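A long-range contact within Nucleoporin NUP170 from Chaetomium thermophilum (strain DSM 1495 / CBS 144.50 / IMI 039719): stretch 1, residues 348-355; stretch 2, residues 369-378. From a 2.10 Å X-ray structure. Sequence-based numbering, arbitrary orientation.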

ATOM      1  N   LYS A 348       4.218  -5.176 -19.854  1.00 33.73           N
ATOM      2  CA  LYS A 348       3.381  -3.993 -20.019  1.00 37.29           C
ATOM      3  C   LYS A 348       4.203  -2.936 -20.749  1.00 38.59           C
ATOM      4  O   LYS A 348       5.174  -2.404 -20.198  1.00 37.64           O
ATOM      5  CB  LYS A 348       2.880  -3.471 -18.673  1.00 35.74           C
ATOM      6  CG  LYS A 348       1.818  -2.372 -18.790  1.00 34.20           C
ATOM      7  CD  LYS A 348       0.514  -2.901 -19.397  1.00 36.29           C
ATOM      8  CE  LYS A 348      -0.398  -1.782 -19.884  1.00 44.54           C
ATOM      9  NZ  LYS A 348      -1.257  -1.223 -18.806  1.00 40.42           N
ATOM     10  N   PHE A 349       3.817  -2.640 -21.988  1.00 41.27           N
ATOM     11  CA  PHE A 349       4.534  -1.667 -22.793  1.00 36.42           C
ATOM     12  C   PHE A 349       4.118  -0.242 -22.433  1.00 39.93           C
ATOM     13  O   PHE A 349       3.055  -0.022 -21.850  1.00 39.57           O
ATOM     14  CB  PHE A 349       4.291  -1.928 -24.276  1.00 38.19           C
ATOM     15  CG  PHE A 349       5.027  -3.128 -24.808  1.00 40.83           C
ATOM     16  CD1 PHE A 349       6.362  -3.037 -25.164  1.00 40.97           C
ATOM     17  CD2 PHE A 349       4.381  -4.344 -24.956  1.00 42.30           C
ATOM     18  CE1 PHE A 349       7.042  -4.137 -25.654  1.00 40.01           C
ATOM     19  CE2 PHE A 349       5.056  -5.448 -25.446  1.00 46.15           C
ATOM     20  CZ  PHE A 349       6.388  -5.342 -25.795  1.00 42.64           C
ATOM     21  N   PRO A 350       4.940   0.744 -22.784  1.00 36.96           N
ATOM     22  CA  PRO A 350       4.693   2.124 -22.338  1.00 36.57           C
ATOM     23  C   PRO A 350       3.455   2.722 -22.979  1.00 40.56           C
ATOM     24  O   PRO A 350       3.030   2.293 -24.064  1.00 37.78           O
ATOM     25  CB  PRO A 350       5.955   2.877 -22.791  1.00 38.32           C
ATOM     26  CG  PRO A 350       6.971   1.840 -23.064  1.00 38.37           C
ATOM     27  CD  PRO A 350       6.231   0.614 -23.480  1.00 36.56           C
ATOM     28  N   PRO A 351       2.873   3.746 -22.359  1.00 38.77           N
ATOM     29  CA  PRO A 351       1.816   4.516 -23.020  1.00 41.24           C
ATOM     30  C   PRO A 351       2.397   5.352 -24.150  1.00 38.26           C
ATOM     31  O   PRO A 351       3.611   5.500 -24.286  1.00 38.37           O
ATOM     32  CB  PRO A 351       1.276   5.396 -21.894  1.00 42.86           C
ATOM     33  CG  PRO A 351       2.495   5.659 -21.056  1.00 40.83           C
ATOM     34  CD  PRO A 351       3.299   4.380 -21.098  1.00 38.20           C
ATOM     35  N   ARG A 352       1.506   5.919 -24.962  1.00 42.23           N
ATOM     36  CA  ARG A 352       1.908   6.725 -26.111  1.00 49.88           C
ATOM     37  C   ARG A 352       1.772   8.224 -25.874  1.00 60.50           C
ATOM     38  O   ARG A 352       2.598   8.997 -26.367  1.00 63.18           O
ATOM     39  CB  ARG A 352       1.088   6.331 -27.343  1.00 46.25           C
ATOM     40  CG  ARG A 352       1.587   6.969 -28.635  1.00 53.90           C
ATOM     41  CD  ARG A 352       1.241   6.121 -29.848  1.00 57.59           C
ATOM     42  NE  ARG A 352       2.117   4.959 -29.974  1.00 49.54           N
ATOM     43  CZ  ARG A 352       3.264   4.939 -30.647  1.00 45.88           C
ATOM     44  NH1 ARG A 352       3.705   6.025 -31.270  1.00 46.33           N
ATOM     45  NH2 ARG A 352       3.979   3.821 -30.697  1.00 41.73           N
ATOM     46  N   GLU A 353       0.761   8.651 -25.123  1.00 51.22           N
ATOM     47  CA  GLU A 353       0.532  10.075 -24.903  1.00 55.33           C
ATOM     48  C   GLU A 353       1.688  10.701 -24.130  1.00 62.71           C
ATOM     49  O   GLU A 353       2.080  10.210 -23.067  1.00 55.63           O
ATOM     50  CB  GLU A 353      -0.776  10.284 -24.141  1.00 66.33           C
ATOM     51  CG  GLU A 353      -1.716  11.297 -24.776  1.00 79.10           C
ATOM     52  CD  GLU A 353      -2.808  11.754 -23.825  1.00 80.02           C
ATOM     53  OE1 GLU A 353      -2.484  12.441 -22.834  1.00 82.07           O
ATOM     54  OE2 GLU A 353      -3.986  11.423 -24.069  1.00 84.79           O
ATOM     55  N   SER A 354       2.229  11.796 -24.671  1.00 56.88           N
ATOM     56  CA  SER A 354       3.250  12.590 -24.006  1.00 58.71           C
ATOM     57  C   SER A 354       2.615  13.754 -23.257  1.00 56.44           C
ATOM     58  O   SER A 354       1.492  14.169 -23.559  1.00 63.68           O
ATOM     59  CB  SER A 354       4.257  13.115 -25.029  1.00 58.15           C
ATOM     60  OG  SER A 354       5.201  12.118 -25.379  1.00 64.71           O
ATOM     61  N   PRO A 355       3.314  14.309 -22.267  1.00 55.35           N
ATOM     62  CA  PRO A 355       2.760  15.448 -21.525  1.00 61.62           C
ATOM     63  C   PRO A 355       2.706  16.698 -22.392  1.00 69.02           C
ATOM     64  O   PRO A 355       3.594  16.945 -23.211  1.00 57.92           O
ATOM     65  CB  PRO A 355       3.736  15.616 -20.355  1.00 61.68           C
ATOM     66  CG  PRO A 355       5.025  15.050 -20.863  1.00 63.23           C
ATOM     67  CD  PRO A 355       4.655  13.929 -21.787  1.00 59.29           C
ATOM     68  N   GLN A 369      -4.780  -2.260 -31.432  1.00 88.79           N
ATOM     69  CA  GLN A 369      -3.654  -3.175 -31.524  1.00 81.19           C
ATOM     70  C   GLN A 369      -2.703  -2.971 -30.348  1.00 64.68           C
ATOM     71  O   GLN A 369      -2.712  -1.936 -29.675  1.00 64.06           O
ATOM     72  CB  GLN A 369      -2.899  -2.966 -32.838  1.00 87.56           C
ATOM     73  CG  GLN A 369      -3.709  -3.292 -34.082  1.00107.69           C
ATOM     74  CD  GLN A 369      -4.107  -4.754 -34.151  1.00119.65           C
ATOM     75  OE1 GLN A 369      -3.370  -5.632 -33.700  1.00128.18           O
ATOM     76  NE2 GLN A 369      -5.280  -5.023 -34.711  1.00115.61           N
ATOM     77  N   LEU A 370      -1.877  -3.983 -30.098  1.00 50.61           N
ATOM     78  CA  LEU A 370      -0.826  -3.859 -29.097  1.00 53.69           C
ATOM     79  C   LEU A 370       0.178  -2.801 -29.534  1.00 51.94           C
ATOM     80  O   LEU A 370       0.777  -2.910 -30.608  1.00 42.28           O
ATOM     81  CB  LEU A 370      -0.127  -5.203 -28.894  1.00 46.20           C
ATOM     82  CG  LEU A 370       1.007  -5.207 -27.863  1.00 46.00           C
ATOM     83  CD1 LEU A 370       0.465  -4.938 -26.463  1.00 44.52           C
ATOM     84  CD2 LEU A 370       1.773  -6.520 -27.904  1.00 44.74           C
ATOM     85  N   ASP A 371       0.350  -1.769 -28.707  1.00 42.92           N
ATOM     86  CA  ASP A 371       1.341  -0.722 -28.959  1.00 44.06           C
ATOM     87  C   ASP A 371       2.637  -1.134 -28.274  1.00 41.25           C
ATOM     88  O   ASP A 371       2.767  -1.040 -27.051  1.00 41.99           O
ATOM     89  CB  ASP A 371       0.848   0.628 -28.455  1.00 45.07           C
ATOM     90  CG  ASP A 371       1.740   1.774 -28.891  1.00 47.99           C
ATOM     91  OD1 ASP A 371       2.839   1.518 -29.428  1.00 41.90           O
ATOM     92  OD2 ASP A 371       1.339   2.935 -28.687  1.00 45.23           O
ATOM     93  N   LYS A 372       3.611  -1.572 -29.075  1.00 41.20           N
ATOM     94  CA  LYS A 372       4.886  -2.077 -28.578  1.00 43.39           C
ATOM     95  C   LYS A 372       6.066  -1.229 -29.045  1.00 40.11           C
ATOM     96  O   LYS A 372       7.206  -1.709 -29.038  1.00 37.96           O
ATOM     97  CB  LYS A 372       5.075  -3.529 -29.022  1.00 43.15           C
ATOM     98  CG  LYS A 372       5.099  -3.696 -30.540  1.00 53.84           C
ATOM     99  CD  LYS A 372       5.144  -5.159 -30.950  1.00 63.12           C
ATOM    100  CE  LYS A 372       5.322  -5.304 -32.454  1.00 60.12           C
ATOM    101  NZ  LYS A 372       5.483  -6.725 -32.865  1.00 67.93           N
ATOM    102  N   THR A 373       5.824   0.025 -29.448  1.00 39.38           N
ATOM    103  CA  THR A 373       6.869   0.868 -30.023  1.00 36.31           C
ATOM    104  C   THR A 373       6.910   2.277 -29.437  1.00 38.13           C
ATOM    105  O   THR A 373       7.666   3.117 -29.941  1.00 41.04           O
ATOM    106  CB  THR A 373       6.697   0.965 -31.546  1.00 42.06           C
ATOM    107  OG1 THR A 373       5.368   1.410 -31.855  1.00 39.67           O
ATOM    108  CG2 THR A 373       6.947  -0.386 -32.205  1.00 40.93           C
ATOM    109  N   SER A 374       6.139   2.565 -28.392  1.00 39.84           N
ATOM    110  CA  SER A 374       6.095   3.927 -27.873  1.00 45.43           C
ATOM    111  C   SER A 374       7.405   4.301 -27.192  1.00 34.94           C
ATOM    112  O   SER A 374       8.005   3.498 -26.472  1.00 37.51           O
ATOM    113  CB  SER A 374       4.947   4.098 -26.884  1.00 45.82           C
ATOM    114  OG  SER A 374       4.987   5.404 -26.334  1.00 40.56           O
ATOM    115  N   ARG A 375       7.834   5.544 -27.412  1.00 37.29           N
ATOM    116  CA  ARG A 375       9.037   6.096 -26.804  1.00 42.08           C
ATOM    117  C   ARG A 375       8.719   7.082 -25.684  1.00 42.81           C
ATOM    118  O   ARG A 375       9.608   7.822 -25.252  1.00 40.13           O
ATOM    119  CB  ARG A 375       9.892   6.788 -27.871  1.00 48.29           C
ATOM    120  CG  ARG A 375      10.226   5.923 -29.080  1.00 53.23           C
ATOM    121  CD  ARG A 375      11.422   5.022 -28.826  1.00 53.04           C
ATOM    122  NE  ARG A 375      12.614   5.790 -28.476  1.00 61.63           N
ATOM    123  CZ  ARG A 375      13.303   6.541 -29.329  1.00 57.70           C
ATOM    124  NH1 ARG A 375      12.921   6.641 -30.596  1.00 62.43           N
ATOM    125  NH2 ARG A 375      14.374   7.203 -28.913  1.00 61.81           N
ATOM    126  N   ALA A 376       7.473   7.101 -25.199  1.00 39.68           N
ATOM    127  CA  ALA A 376       7.047   8.144 -24.270  1.00 42.89           C
ATOM    128  C   ALA A 376       7.769   8.049 -22.932  1.00 43.10           C
ATOM    129  O   ALA A 376       7.929   9.064 -22.246  1.00 41.45           O
ATOM    130  CB  ALA A 376       5.536   8.065 -24.059  1.00 44.97           C
ATOM    131  N   LEU A 377       8.199   6.849 -22.539  1.00 38.47           N
ATOM    132  CA  LEU A 377       8.933   6.640 -21.296  1.00 39.15           C
ATOM    133  C   LEU A 377      10.424   6.428 -21.535  1.00 40.88           C
ATOM    134  O   LEU A 377      11.119   5.907 -20.657  1.00 39.27           O
ATOM    135  CB  LEU A 377       8.349   5.452 -20.530  1.00 35.45           C
ATOM    136  CG  LEU A 377       6.868   5.527 -20.145  1.00 36.79           C
ATOM    137  CD1 LEU A 377       6.486   4.326 -19.294  1.00 36.80           C
ATOM    138  CD2 LEU A 377       6.544   6.825 -19.415  1.00 37.88           C
ATOM    139  N   ASP A 378      10.923   6.821 -22.703  1.00 40.80           N
ATOM    140  CA  ASP A 378      12.331   6.651 -23.051  1.00 38.09           C
ATOM    141  C   ASP A 378      13.049   8.000 -22.976  1.00 37.65           C
ATOM    142  O   ASP A 378      12.693   8.926 -23.707  1.00 40.32           O
ATOM    143  CB  ASP A 378      12.455   6.047 -24.453  1.00 43.12           C
ATOM    144  CG  ASP A 378      13.897   5.835 -24.878  1.00 52.32           C
ATOM    145  OD1 ASP A 378      14.789   5.825 -24.007  1.00 47.95           O
ATOM    146  OD2 ASP A 378      14.136   5.668 -26.093  1.00 52.32           O
TER
HETATM  147  O   HOH W   1       4.326   0.999 -26.382  1.00 40.37           O
HETATM  148  O   HOH W   2       0.690   2.621 -25.711  1.00 45.56           O
HETATM  149  O   HOH W   3       7.468  11.657 -22.818  1.00 43.42           O

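How do two stretches without strand pairing stay together? They run alongside each other as irregular loops, with CA atoms 5.8 Å apart at F349 and K372 and 5.3 Å apart at R352 and S374. No direct backbone-to-backbone hydrogen bond joins them, so side chains and water make the connections, and the contact buries 583 Å² in all.

What does the charged pairing look like? R352 starts sideways from its CA, but its long side chain bends so that the guanidinium reaches D371. R352 NE meets D371 OD2 at 2.5 Å and R352 NH2 meets D371 OD1 at 2.9 Å, both nearly linear, giving a two-pronged salt bridge in which each carboxylate oxygen takes one N-H from the guanidinium. D371 lies at the edge of the guanidinium, where the protons point, while S374 CA covers one face.

Which polar groups tie side chain to backbone? S374 OG donates a very short hydrogen bond, 2.5 Å, to P351 O, and A376 CB makes a close van der Waals contact with P351 O at 3.2 Å. S374 OG also accepts from A376 N at 3.2 Å, so one hydroxyl links the neighbouring stretch to the start of the turn formed by R375 to D378. Water fills the gap near P350: water 2 donates to P350 O (2.9 Å) and to D371 OD2 (3.1 Å), linking the P350 carbonyl to the aspartate side chain.

Where do the apolar surfaces meet? F349 lays its ring against K372, whose CB sits 3.8 Å from the ring centroid and almost on its normal, a CH-pi contact; the lysine's amine is hydrogen-bonded elsewhere in the structure. L370 CD1 also approaches F349 CD2 at 4.2 Å. Farther along, L377 CD1 packs against both P350 CB (3.8 Å) and P351 CD (3.7 Å).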